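Local coordinates for protein NAD(FAD)-dependent dehydrogenase, NirB-family (N-terminal domain) (Clostridium acetobutylicum, PDB 3KLJ) that transfers electrons from NADH through its bound FAD to rubredoxin, as an intermediate in the electron transfer chain to the flavodiiron proteins and other acceptors, at residues E53-N58 with I166-P171; G191-D196 with A351-V356; A267-K272 with A296-I301. All blocks are in the same frame, centred on the assembly; numbering follows the deposited sequence.

In the fold
The three contacts follow the domain layout of this GR-fold flavoenzyme. Contact 1 comes first along the chain. It closes a loop between helix 51-56 of the FAD-binding domain and the end of helix 156-168 in the NADH-binding domain. Contact 2 opens only after contact 1 has closed, so these two lie in series. It ties helix 188-199 of the NADH-binding domain to strand 346-353 of the C-terminal domain. Contact 3 is nested inside the loop closed by contact 2. It stays within the FAD-binding domain and joins strand 267-269 to the segment after helix 277-291. Contacts 1 and 3 lie on opposite sides of the chain's centre, their own centres about 35 Å apart.

Contact 1: residues E53-N58 with I166-P171; sequences EIIAKN and IDSGTP
Ala56 and Ile55 meet Asp167 and Ser168 where two helices end side by side. Ala56 CB touches Asp167 CB at 3.9 Å. Ser168 CB sits 3.3 Å from Ile55 O, and Ile55 CG2 lies 4.2 Å from the same CB. The backbones come close, with Ala56 CA 4.6 Å from Ser168 CA. Small residues allow this, since little more than CB atoms stands between the chains. No hydrogen bond crosses the contact.

Ser168 OG turns back to its own helix. At chi1 74° it lies between the backbone N and the carbonyl carbon, and it bonds to Ile165 O. Gly169 then ends the helix with a Schellman motif, at positive phi. On the other segment, the salt bridge between Lys57 NZ and Glu53 OE1 lies away from Asp167 and Ser168.

The contact is a seam between the FAD-binding and NADH-binding domains. Ile55 also packs on Leu161 and Ile165, and Ala56 on Ala164, all of helix 156-168. Helix 133-146 lies against the same helix 51-56, with Tyr133 and Ala136 on Ile54 and Lys140 on Ile55.

Contact 2: residues G191-D196 with A351-V356; sequences GLFLKD and AVIGDV
Ile353 carries the apolar contact from the strand side, reaching Phe193 and Leu194 on the helix. Its CD1 lies 3.7 Å from Phe193 CD1, and its CG2 lies 3.9 Å from Phe193 CE1. Both branches of the isoleucine thus touch the CD1-CE1 side of the ring. The methyl CD1 meets the ring obliquely. The two side chains run antiparallel, each passing alongside the other. The torsions of Ile353 explain the double touch. CG2 is anti to the backbone N, while CG1 (chi1 -51°) lies beside it and runs on to CD1 in an extended path (chi2 176°). On the helix side, Phe193 has its CG anti to the backbone N (chi1 -179°), which brings the ring alongside Ile353. Ile353 CD1 is also 4.2 Å from Leu194 CB, so it bridges two adjacent helix residues. Leu194 itself packs further on Ile314 and Leu182, and Ile353 on Ile312 and Tyr337.

Helix 188-199 is the connection between parallel strands 172-175 and 204-206, a beta-alpha-beta crossover in the Rossmann-type NADH-binding domain. Strand 346-353 is the middle strand of the antiparallel sheet of the C-terminal domain. The contact therefore lays a helix of one domain against the sheet of the other.

No hydrogen bond crosses between the segments; each backbone is bonded within its own helix or sheet. In the sheet, Ile353 pairs through its backbone with Tyr337, and Gly354 with Ser313. Gly354 has positive phi, and there the chain leaves the strand.

Charged and capping interactions follow just after it. Asp355 is the N-cap of helix 356-367. Its OD2 accepts from the backbone N of Leu358, and its OD1 forms a salt bridge with Lys336.

Contact 3: residues A267-K272 with A296-I301; sequences AEFYGK and ASYSEI
Phe269 reaches across to Tyr298, and its ring can be followed atom by atom. From CB, the ring carbon CG is anti to the backbone N (chi1 176°), which sends the ring toward the other segment. CD2 comes first and meets Tyr298 CE1 at 3.7 Å. CE2 is next, 3.6 Å from Tyr298 CD1. At the tip, CZ lies 3.7 Å from Tyr298 O. The pair is an offset edge-to-face stack. The edge of Tyr298 points at the face of Phe269, with centroids 5.3 Å apart and planes at 71°. Tyr270 CD1 lies over the opposite face, 3.5 Å above the Phe269 plane and toward the rim, so a tyrosine edge approaches each face.

A salt bridge joins two exposed side chains beside the rings. Glu300 OE2 accepts from Lys272 NZ at 2.8 Å with its syn lone pair. The two side chains cross at about a right angle. Lys272 is placed by a type I' beta turn from Phe269 to Lys272, in which Phe269 N bonds to Lys272 O and Lys272 N to Phe269 O.

The contact lies within the FAD-binding domain. Strand 267-269 runs parallel to strand 247-249, and Phe269 packs on Val249 there. Helix 277-291 touches both aromatic side chains through Gln283, and Tyr298 also through Ile279.

Contact 1: residues E53-N58 with I166-P171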
ATOM      1  N   GLU A  53       9.241   4.576 -10.633  1.00 19.59           N
ATOM      2  CA  GLU A  53      10.360   4.422 -11.571  1.00 19.99           C
ATOM      3  C   GLU A  53       9.957   4.610 -13.032  1.00 19.58           C
ATOM      4  O   GLU A  53      10.790   4.974 -13.874  1.00 19.51           O
ATOM      5  CB  GLU A  53      11.047   3.071 -11.388  1.00 20.31           C
ATOM      6  CG  GLU A  53      11.636   2.871 -10.008  1.00 21.84           C
ATOM      7  CD  GLU A  53      12.427   1.593  -9.893  1.00 24.07           C
ATOM      8  OE1 GLU A  53      13.348   1.378 -10.712  1.00 24.99           O
ATOM      9  OE2 GLU A  53      12.130   0.797  -8.974  1.00 25.50           O
ATOM     10  N   ILE A  54       8.689   4.351 -13.326  1.00 19.25           N
ATOM     11  CA  ILE A  54       8.119   4.648 -14.637  1.00 18.92           C
ATOM     12  C   ILE A  54       8.249   6.158 -14.870  1.00 18.67           C
ATOM     13  O   ILE A  54       8.647   6.605 -15.946  1.00 18.59           O
ATOM     14  CB  ILE A  54       6.614   4.200 -14.728  1.00 18.94           C
ATOM     15  CG1 ILE A  54       6.446   2.710 -14.388  1.00 18.85           C
ATOM     16  CG2 ILE A  54       6.001   4.563 -16.079  1.00 18.42           C
ATOM     17  CD1 ILE A  54       7.288   1.750 -15.216  1.00 18.49           C
ATOM     18  N   ILE A  55       7.946   6.928 -13.828  1.00 18.49           N
ATOM     19  CA  ILE A  55       8.101   8.377 -13.849  1.00 18.36           C
ATOM     20  C   ILE A  55       9.591   8.774 -13.763  1.00 18.07           C
ATOM     21  O   ILE A  55      10.100   9.428 -14.667  1.00 18.32           O
ATOM     22  CB  ILE A  55       7.241   9.048 -12.734  1.00 18.37           C
ATOM     23  CG1 ILE A  55       5.745   8.855 -13.030  1.00 18.62           C
ATOM     24  CG2 ILE A  55       7.570  10.535 -12.602  1.00 19.14           C
ATOM     25  CD1 ILE A  55       4.847   8.881 -11.810  1.00 16.53           C
ATOM     26  N   ALA A  56      10.291   8.352 -12.704  1.00 17.55           N
ATOM     27  CA  ALA A  56      11.683   8.784 -12.466  1.00 17.11           C
ATOM     28  C   ALA A  56      12.739   8.329 -13.491  1.00 16.91           C
ATOM     29  O   ALA A  56      13.681   9.073 -13.780  1.00 16.37           O
ATOM     30  CB  ALA A  56      12.135   8.417 -11.039  1.00 17.19           C
ATOM     31  N   LYS A  57      12.595   7.112 -14.014  1.00 16.75           N
ATOM     32  CA  LYS A  57      13.618   6.521 -14.889  1.00 16.47           C
ATOM     33  C   LYS A  57      13.140   6.269 -16.313  1.00 15.94           C
ATOM     34  O   LYS A  57      13.889   5.714 -17.135  1.00 15.71           O
ATOM     35  CB  LYS A  57      14.144   5.211 -14.295  1.00 17.05           C
ATOM     36  CG  LYS A  57      15.130   5.364 -13.116  1.00 18.18           C
ATOM     37  CD  LYS A  57      15.366   3.995 -12.499  1.00 19.48           C
ATOM     38  CE  LYS A  57      16.328   4.038 -11.319  1.00 21.61           C
ATOM     39  NZ  LYS A  57      16.235   2.743 -10.593  1.00 22.86           N
ATOM     40  N   ASN A  58      11.910   6.691 -16.609  1.00 15.69           N
ATOM     41  CA  ASN A  58      11.323   6.500 -17.942  0.50 15.32           C
ATOM     42  C   ASN A  58      11.249   5.011 -18.323  1.00 15.23           C
ATOM     43  O   ASN A  58      11.404   4.649 -19.492  1.00 15.18           O
ATOM     44  CB  ASN A  58      12.097   7.320 -18.996  0.50 15.22           C
ATOM     45  CG  ASN A  58      11.424   7.321 -20.361  0.50 14.72           C
ATOM     46  OD1 ASN A  58      10.209   7.461 -20.466  0.50 14.18           O
ATOM     47  ND2 ASN A  58      12.219   7.160 -21.411  0.50 14.19           N
ATOM     48  N   ILE A 166      10.566  15.175  -9.597  1.00 18.30           N
ATOM     49  CA  ILE A 166      11.812  15.959  -9.613  1.00 18.89           C
ATOM     50  C   ILE A 166      12.849  15.226 -10.460  1.00 19.15           C
ATOM     51  O   ILE A 166      13.408  15.802 -11.388  1.00 19.09           O
ATOM     52  CB  ILE A 166      12.421  16.218  -8.193  1.00 18.79           C
ATOM     53  CG1 ILE A 166      11.422  16.859  -7.215  1.00 18.86           C
ATOM     54  CG2 ILE A 166      13.719  17.040  -8.292  1.00 18.83           C
ATOM     55  CD1 ILE A 166      10.724  18.097  -7.715  1.00 19.40           C
ATOM     56  N   ASP A 167      13.070  13.947 -10.152  1.00 19.41           N
ATOM     57  CA  ASP A 167      14.037  13.125 -10.883  1.00 19.81           C
ATOM     58  C   ASP A 167      13.797  13.071 -12.396  1.00 20.06           C
ATOM     59  O   ASP A 167      14.753  13.008 -13.168  1.00 19.96           O
ATOM     60  CB  ASP A 167      14.067  11.703 -10.326  1.00 19.61           C
ATOM     61  CG  ASP A 167      14.684  11.621  -8.935  1.00 19.44           C
ATOM     62  OD1 ASP A 167      14.633  10.521  -8.350  1.00 20.83           O
ATOM     63  OD2 ASP A 167      15.203  12.632  -8.423  1.00 17.10           O
ATOM     64  N   SER A 168      12.531  13.081 -12.811  1.00 20.37           N
ATOM     65  CA  SER A 168      12.176  13.037 -14.234  1.00 20.79           C
ATOM     66  C   SER A 168      12.536  14.332 -14.964  1.00 21.02           C
ATOM     67  O   SER A 168      12.659  14.347 -16.195  1.00 21.54           O
ATOM     68  CB  SER A 168      10.687  12.713 -14.415  1.00 20.70           C
ATOM     69  OG  SER A 168       9.874  13.825 -14.090  1.00 21.17           O
ATOM     70  N   GLY A 169      12.704  15.414 -14.204  1.00 20.93           N
ATOM     71  CA  GLY A 169      13.077  16.711 -14.763  1.00 20.94           C
ATOM     72  C   GLY A 169      12.019  17.787 -14.601  1.00 20.82           C
ATOM     73  O   GLY A 169      12.092  18.832 -15.240  1.00 20.84           O
ATOM     74  N   THR A 170      11.042  17.536 -13.734  1.00 20.67           N
ATOM     75  CA  THR A 170       9.937  18.467 -13.513  1.00 20.58           C
ATOM     76  C   THR A 170       9.833  18.894 -12.042  1.00 20.47           C
ATOM     77  O   THR A 170       9.805  18.039 -11.153  1.00 20.50           O
ATOM     78  CB  THR A 170       8.607  17.850 -13.998  1.00 20.66           C
ATOM     79  OG1 THR A 170       8.635  17.733 -15.426  1.00 20.70           O
ATOM     80  CG2 THR A 170       7.416  18.705 -13.597  1.00 20.76           C
ATOM     81  N   PRO A 171       9.787  20.221 -11.780  1.00 20.25           N
ATOM     82  CA  PRO A 171       9.603  20.719 -10.410  1.00 20.04           C
ATOM     83  C   PRO A 171       8.287  20.234  -9.793  1.00 19.87           C
ATOM     84  O   PRO A 171       7.314  20.005 -10.510  1.00 19.67           O
ATOM     85  CB  PRO A 171       9.569  22.239 -10.583  1.00 20.11           C
ATOM     86  CG  PRO A 171      10.253  22.499 -11.890  1.00 20.27           C
ATOM     87  CD  PRO A 171       9.938  21.321 -12.752  1.00 20.21           C
TER

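Contact 2: residues G191-D196 with A351-V356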
ATOM      1  N   GLY A 191       7.758  14.895  12.329  1.00  3.92           N
ATOM      2  CA  GLY A 191       7.300  15.389  11.033  1.00  4.33           C
ATOM      3  C   GLY A 191       7.964  16.682  10.600  1.00  4.68           C
ATOM      4  O   GLY A 191       8.233  16.886   9.406  1.00  4.70           O
ATOM      5  N   LEU A 192       8.199  17.578  11.557  1.00  5.19           N
ATOM      6  CA  LEU A 192       8.868  18.833  11.267  1.00  5.56           C
ATOM      7  C   LEU A 192      10.354  18.600  11.001  1.00  6.19           C
ATOM      8  O   LEU A 192      10.941  19.257  10.148  1.00  6.27           O
ATOM      9  CB  LEU A 192       8.660  19.851  12.403  1.00  6.03           C
ATOM     10  CG  LEU A 192       7.238  20.422  12.503  1.00  6.12           C
ATOM     11  CD1 LEU A 192       7.160  21.427  13.645  1.00  6.64           C
ATOM     12  CD2 LEU A 192       6.768  21.065  11.176  1.00  5.06           C
ATOM     13  N   PHE A 193      10.953  17.650  11.717  1.00  6.26           N
ATOM     14  CA  PHE A 193      12.307  17.213  11.407  1.00  6.95           C
ATOM     15  C   PHE A 193      12.357  16.747   9.942  1.00  7.25           C
ATOM     16  O   PHE A 193      13.222  17.183   9.172  1.00  6.89           O
ATOM     17  CB  PHE A 193      12.743  16.104  12.381  1.00  7.46           C
ATOM     18  CG  PHE A 193      14.148  15.602  12.161  1.00  8.64           C
ATOM     19  CD1 PHE A 193      14.403  14.571  11.254  1.00 11.04           C
ATOM     20  CD2 PHE A 193      15.210  16.142  12.879  1.00 10.73           C
ATOM     21  CE1 PHE A 193      15.701  14.095  11.055  1.00 11.76           C
ATOM     22  CE2 PHE A 193      16.515  15.672  12.691  1.00 11.80           C
ATOM     23  CZ  PHE A 193      16.762  14.654  11.779  1.00 10.67           C
ATOM     24  N   LEU A 194      11.416  15.883   9.559  1.00  7.01           N
ATOM     25  CA  LEU A 194      11.335  15.398   8.196  1.00  7.88           C
ATOM     26  C   LEU A 194      11.080  16.544   7.187  1.00  8.48           C
ATOM     27  O   LEU A 194      11.766  16.643   6.169  1.00  8.26           O
ATOM     28  CB  LEU A 194      10.251  14.309   8.085  1.00  8.04           C
ATOM     29  CG  LEU A 194      10.043  13.675   6.707  1.00  8.31           C
ATOM     30  CD1 LEU A 194      11.262  12.823   6.332  1.00 10.09           C
ATOM     31  CD2 LEU A 194       8.767  12.824   6.691  1.00  7.37           C
ATOM     32  N   LYS A 195      10.111  17.408   7.482  1.00  9.34           N
ATOM     33  CA  LYS A 195       9.830  18.576   6.630  1.00 10.16           C
ATOM     34  C   LYS A 195      11.103  19.393   6.351  1.00 11.26           C
ATOM     35  O   LYS A 195      11.352  19.772   5.210  1.00 11.28           O
ATOM     36  CB  LYS A 195       8.767  19.478   7.266  1.00 10.19           C
ATOM     37  CG  LYS A 195       8.364  20.675   6.386  1.00 10.48           C
ATOM     38  CD  LYS A 195       7.602  21.732   7.154  1.00  8.34           C
ATOM     39  CE  LYS A 195       7.248  22.915   6.249  1.00  7.37           C
ATOM     40  NZ  LYS A 195       8.440  23.642   5.705  1.00  6.89           N
ATOM     41  N   ASP A 196      11.900  19.644   7.394  1.00 11.76           N
ATOM     42  CA  ASP A 196      13.162  20.394   7.274  0.50 12.56           C
ATOM     43  C   ASP A 196      14.144  19.693   6.341  1.00 12.85           C
ATOM     44  O   ASP A 196      14.693  20.306   5.423  1.00 13.33           O
ATOM     45  CB  ASP A 196      13.797  20.622   8.659  0.50 12.46           C
ATOM     46  CG  ASP A 196      15.304  20.919   8.596  0.50 12.94           C
ATOM     47  OD1 ASP A 196      15.734  21.780   7.801  0.50 13.90           O
ATOM     48  OD2 ASP A 196      16.063  20.297   9.367  0.50 13.13           O
ATOM     49  N   ALA A 351       9.373   5.866  16.766  1.00 12.54           N
ATOM     50  CA  ALA A 351       9.757   6.131  15.393  1.00 12.84           C
ATOM     51  C   ALA A 351      11.175   6.672  15.351  1.00 12.68           C
ATOM     52  O   ALA A 351      11.603   7.400  16.251  1.00 13.33           O
ATOM     53  CB  ALA A 351       8.768   7.120  14.726  1.00 12.67           C
ATOM     54  N   VAL A 352      11.905   6.317  14.311  1.00 12.52           N
ATOM     55  CA  VAL A 352      13.266   6.809  14.126  1.00 12.70           C
ATOM     56  C   VAL A 352      13.417   7.210  12.675  1.00 13.05           C
ATOM     57  O   VAL A 352      13.051   6.449  11.759  1.00 13.02           O
ATOM     58  CB  VAL A 352      14.347   5.746  14.477  1.00 12.77           C
ATOM     59  CG1 VAL A 352      15.753   6.313  14.305  1.00 12.92           C
ATOM     60  CG2 VAL A 352      14.193   5.253  15.899  1.00 13.06           C
ATOM     61  N   ILE A 353      13.940   8.411  12.479  1.00 12.94           N
ATOM     62  CA  ILE A 353      14.286   8.919  11.163  1.00 13.40           C
ATOM     63  C   ILE A 353      15.811   8.891  11.088  1.00 13.48           C
ATOM     64  O   ILE A 353      16.481   9.416  11.976  1.00 13.62           O
ATOM     65  CB  ILE A 353      13.784  10.387  10.965  1.00 13.46           C
ATOM     66  CG1 ILE A 353      12.288  10.530  11.317  1.00 13.40           C
ATOM     67  CG2 ILE A 353      14.069  10.874   9.535  1.00 12.84           C
ATOM     68  CD1 ILE A 353      11.746  11.982  11.234  1.00 12.93           C
ATOM     69  N   GLY A 354      16.354   8.236  10.064  1.00 13.29           N
ATOM     70  CA  GLY A 354      17.789   8.271   9.802  1.00 13.18           C
ATOM     71  C   GLY A 354      18.663   7.275  10.554  1.00 13.51           C
ATOM     72  O   GLY A 354      19.884   7.420  10.561  1.00 13.73           O
ATOM     73  N   ASP A 355      18.056   6.268  11.181  1.00 13.07           N
ATOM     74  CA  ASP A 355      18.821   5.180  11.816  1.00 13.28           C
ATOM     75  C   ASP A 355      17.988   3.906  11.857  1.00 13.15           C
ATOM     76  O   ASP A 355      17.361   3.585  12.862  1.00 13.28           O
ATOM     77  CB  ASP A 355      19.293   5.584  13.223  1.00 13.28           C
ATOM     78  CG  ASP A 355      20.360   4.645  13.787  1.00 14.46           C
ATOM     79  OD1 ASP A 355      20.990   5.027  14.797  1.00 15.76           O
ATOM     80  OD2 ASP A 355      20.579   3.534  13.241  1.00 16.13           O
ATOM     81  N   VAL A 356      17.967   3.187  10.742  1.00 13.86           N
ATOM     82  CA  VAL A 356      17.158   1.979  10.628  1.00 14.02           C
ATOM     83  C   VAL A 356      17.600   0.907  11.621  1.00 14.10           C
ATOM     84  O   VAL A 356      16.757   0.181  12.154  1.00 14.15           O
ATOM     85  CB  VAL A 356      17.150   1.427   9.177  1.00 13.99           C
ATOM     86  CG1 VAL A 356      16.691  -0.029   9.134  1.00 14.31           C
ATOM     87  CG2 VAL A 356      16.259   2.276   8.306  1.00 13.49           C
TER

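Contact 3: residues A267-K272 with A296-I301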
ATOM      1  N   ALA A 267      -8.031  -7.635   1.671  1.00 18.62           N
ATOM      2  CA  ALA A 267      -8.341  -8.542   2.765  1.00 19.00           C
ATOM      3  C   ALA A 267      -7.945  -7.996   4.132  1.00 18.99           C
ATOM      4  O   ALA A 267      -6.908  -7.353   4.283  1.00 19.27           O
ATOM      5  CB  ALA A 267      -7.671  -9.895   2.524  1.00 18.69           C
ATOM      6  N   GLU A 268      -8.788  -8.274   5.122  1.00 18.59           N
ATOM      7  CA  GLU A 268      -8.591  -7.802   6.477  1.00 18.46           C
ATOM      8  C   GLU A 268      -8.480  -9.011   7.417  1.00 18.03           C
ATOM      9  O   GLU A 268      -9.419  -9.817   7.528  1.00 17.66           O
ATOM     10  CB  GLU A 268      -9.755  -6.883   6.865  1.00 18.51           C
ATOM     11  CG  GLU A 268      -9.760  -6.395   8.312  1.00 19.15           C
ATOM     12  CD  GLU A 268     -10.835  -5.330   8.573  1.00 20.13           C
ATOM     13  OE1 GLU A 268     -11.166  -5.089   9.762  1.00 21.72           O
ATOM     14  OE2 GLU A 268     -11.337  -4.721   7.597  1.00 17.51           O
ATOM     15  N   PHE A 269      -7.339  -9.110   8.094  1.00 17.35           N
ATOM     16  CA  PHE A 269      -6.963 -10.292   8.883  1.00 17.05           C
ATOM     17  C   PHE A 269      -6.719  -9.850  10.316  1.00 16.67           C
ATOM     18  O   PHE A 269      -5.785  -9.079  10.588  1.00 15.97           O
ATOM     19  CB  PHE A 269      -5.677 -10.910   8.313  1.00 16.42           C
ATOM     20  CG  PHE A 269      -5.150 -12.081   9.107  1.00 17.48           C
ATOM     21  CD1 PHE A 269      -5.903 -13.251   9.251  1.00 17.26           C
ATOM     22  CD2 PHE A 269      -3.888 -12.020   9.705  1.00 17.07           C
ATOM     23  CE1 PHE A 269      -5.408 -14.334   9.982  1.00 18.33           C
ATOM     24  CE2 PHE A 269      -3.380 -13.093  10.420  1.00 15.31           C
ATOM     25  CZ  PHE A 269      -4.141 -14.261  10.555  1.00 18.17           C
ATOM     26  N   TYR A 270      -7.561 -10.325  11.230  1.00 16.05           N
ATOM     27  CA  TYR A 270      -7.546  -9.841  12.607  1.00 15.65           C
ATOM     28  C   TYR A 270      -7.561  -8.311  12.675  1.00 15.92           C
ATOM     29  O   TYR A 270      -6.868  -7.710  13.496  1.00 15.32           O
ATOM     30  CB  TYR A 270      -6.352 -10.405  13.375  1.00 14.89           C
ATOM     31  CG  TYR A 270      -6.573 -11.821  13.850  1.00 14.71           C
ATOM     32  CD1 TYR A 270      -5.926 -12.884  13.236  1.00 12.96           C
ATOM     33  CD2 TYR A 270      -7.440 -12.095  14.919  1.00 10.55           C
ATOM     34  CE1 TYR A 270      -6.106 -14.199  13.684  1.00 14.23           C
ATOM     35  CE2 TYR A 270      -7.634 -13.409  15.365  1.00 12.88           C
ATOM     36  CZ  TYR A 270      -6.965 -14.449  14.740  1.00 12.91           C
ATOM     37  OH  TYR A 270      -7.148 -15.739  15.154  1.00 13.98           O
ATOM     38  N   GLY A 271      -8.371  -7.692  11.813  1.00 16.04           N
ATOM     39  CA  GLY A 271      -8.577  -6.246  11.859  1.00 16.96           C
ATOM     40  C   GLY A 271      -7.449  -5.455  11.206  1.00 17.51           C
ATOM     41  O   GLY A 271      -7.443  -4.220  11.246  1.00 17.66           O
ATOM     42  N   LYS A 272      -6.493  -6.159  10.615  1.00 17.72           N
ATOM     43  CA  LYS A 272      -5.351  -5.503   9.969  1.00 18.47           C
ATOM     44  C   LYS A 272      -5.462  -5.524   8.456  1.00 17.68           C
ATOM     45  O   LYS A 272      -5.736  -6.557   7.854  1.00 18.35           O
ATOM     46  CB  LYS A 272      -4.016  -6.092  10.450  1.00 18.67           C
ATOM     47  CG  LYS A 272      -3.751  -5.823  11.951  1.00 21.72           C
ATOM     48  CD  LYS A 272      -2.286  -5.542  12.251  1.00 25.27           C
ATOM     49  CE  LYS A 272      -2.089  -5.189  13.724  1.00 27.76           C
ATOM     50  NZ  LYS A 272      -0.641  -5.145  14.108  1.00 28.22           N
ATOM     51  N   ALA A 296      -2.475 -24.507   4.714  1.00 23.75           N
ATOM     52  CA  ALA A 296      -1.458 -23.569   5.184  1.00 22.98           C
ATOM     53  C   ALA A 296      -2.078 -22.403   5.943  1.00 22.70           C
ATOM     54  O   ALA A 296      -3.191 -21.969   5.640  1.00 22.25           O
ATOM     55  CB  ALA A 296      -0.635 -23.043   4.006  1.00 22.89           C
ATOM     56  N   SER A 297      -1.350 -21.908   6.936  1.00 22.68           N
ATOM     57  CA  SER A 297      -1.775 -20.755   7.715  1.00 22.73           C
ATOM     58  C   SER A 297      -0.850 -19.559   7.528  1.00 22.84           C
ATOM     59  O   SER A 297       0.368 -19.667   7.674  1.00 22.56           O
ATOM     60  CB  SER A 297      -1.824 -21.096   9.197  1.00 22.32           C
ATOM     61  OG  SER A 297      -3.014 -21.777   9.511  1.00 23.93           O
ATOM     62  N   TYR A 298      -1.458 -18.417   7.241  1.00 23.18           N
ATOM     63  CA  TYR A 298      -0.769 -17.147   7.239  1.00 23.73           C
ATOM     64  C   TYR A 298      -0.590 -16.672   8.670  1.00 24.69           C
ATOM     65  O   TYR A 298      -1.533 -16.702   9.468  1.00 24.32           O
ATOM     66  CB  TYR A 298      -1.583 -16.115   6.453  1.00 23.11           C
ATOM     67  CG  TYR A 298      -1.019 -14.710   6.515  1.00 23.18           C
ATOM     68  CD1 TYR A 298      -1.624 -13.729   7.303  1.00 23.08           C
ATOM     69  CD2 TYR A 298       0.124 -14.369   5.799  1.00 23.02           C
ATOM     70  CE1 TYR A 298      -1.109 -12.441   7.366  1.00 24.15           C
ATOM     71  CE2 TYR A 298       0.652 -13.083   5.859  1.00 24.76           C
ATOM     72  CZ  TYR A 298       0.023 -12.129   6.640  1.00 24.53           C
ATOM     73  OH  TYR A 298       0.534 -10.862   6.701  1.00 28.03           O
ATOM     74  N   SER A 299       0.615 -16.226   9.002  1.00 26.21           N
ATOM     75  CA  SER A 299       0.791 -15.498  10.254  1.00 28.04           C
ATOM     76  C   SER A 299       1.272 -14.087   9.955  1.00 29.00           C
ATOM     77  O   SER A 299       2.025 -13.868   9.010  1.00 29.00           O
ATOM     78  CB  SER A 299       1.723 -16.227  11.225  1.00 27.85           C
ATOM     79  OG  SER A 299       3.060 -16.166  10.772  1.00 29.07           O
ATOM     80  N   GLU A 300       0.809 -13.135  10.758  1.00 30.62           N
ATOM     81  CA  GLU A 300       1.156 -11.733  10.601  1.00 32.58           C
ATOM     82  C   GLU A 300       2.674 -11.562  10.585  1.00 33.43           C
ATOM     83  O   GLU A 300       3.360 -12.024  11.487  1.00 33.34           O
ATOM     84  CB  GLU A 300       0.537 -10.929  11.740  1.00 32.92           C
ATOM     85  CG  GLU A 300       0.609  -9.432  11.548  1.00 35.29           C
ATOM     86  CD  GLU A 300       0.117  -8.668  12.760  1.00 38.05           C
ATOM     87  OE1 GLU A 300      -0.495  -9.284  13.662  1.00 39.77           O
ATOM     88  OE2 GLU A 300       0.347  -7.441  12.805  1.00 39.62           O
ATOM     89  N   ILE A 301       3.188 -10.905   9.551  1.00 34.97           N
ATOM     90  CA  ILE A 301       4.630 -10.811   9.342  1.00 36.84           C
ATOM     91  C   ILE A 301       5.216  -9.508   9.883  1.00 38.00           C
ATOM     92  O   ILE A 301       6.351  -9.472  10.370  1.00 38.60           O
ATOM     93  CB  ILE A 301       4.981 -10.823   7.813  1.00 36.93           C
ATOM     94  CG1 ILE A 301       4.191 -11.885   7.040  1.00 36.77           C
ATOM     95  CG2 ILE A 301       6.509 -10.953   7.589  1.00 37.70           C
ATOM     96  CD1 ILE A 301       4.075 -11.580   5.543  1.00 37.28           C
TER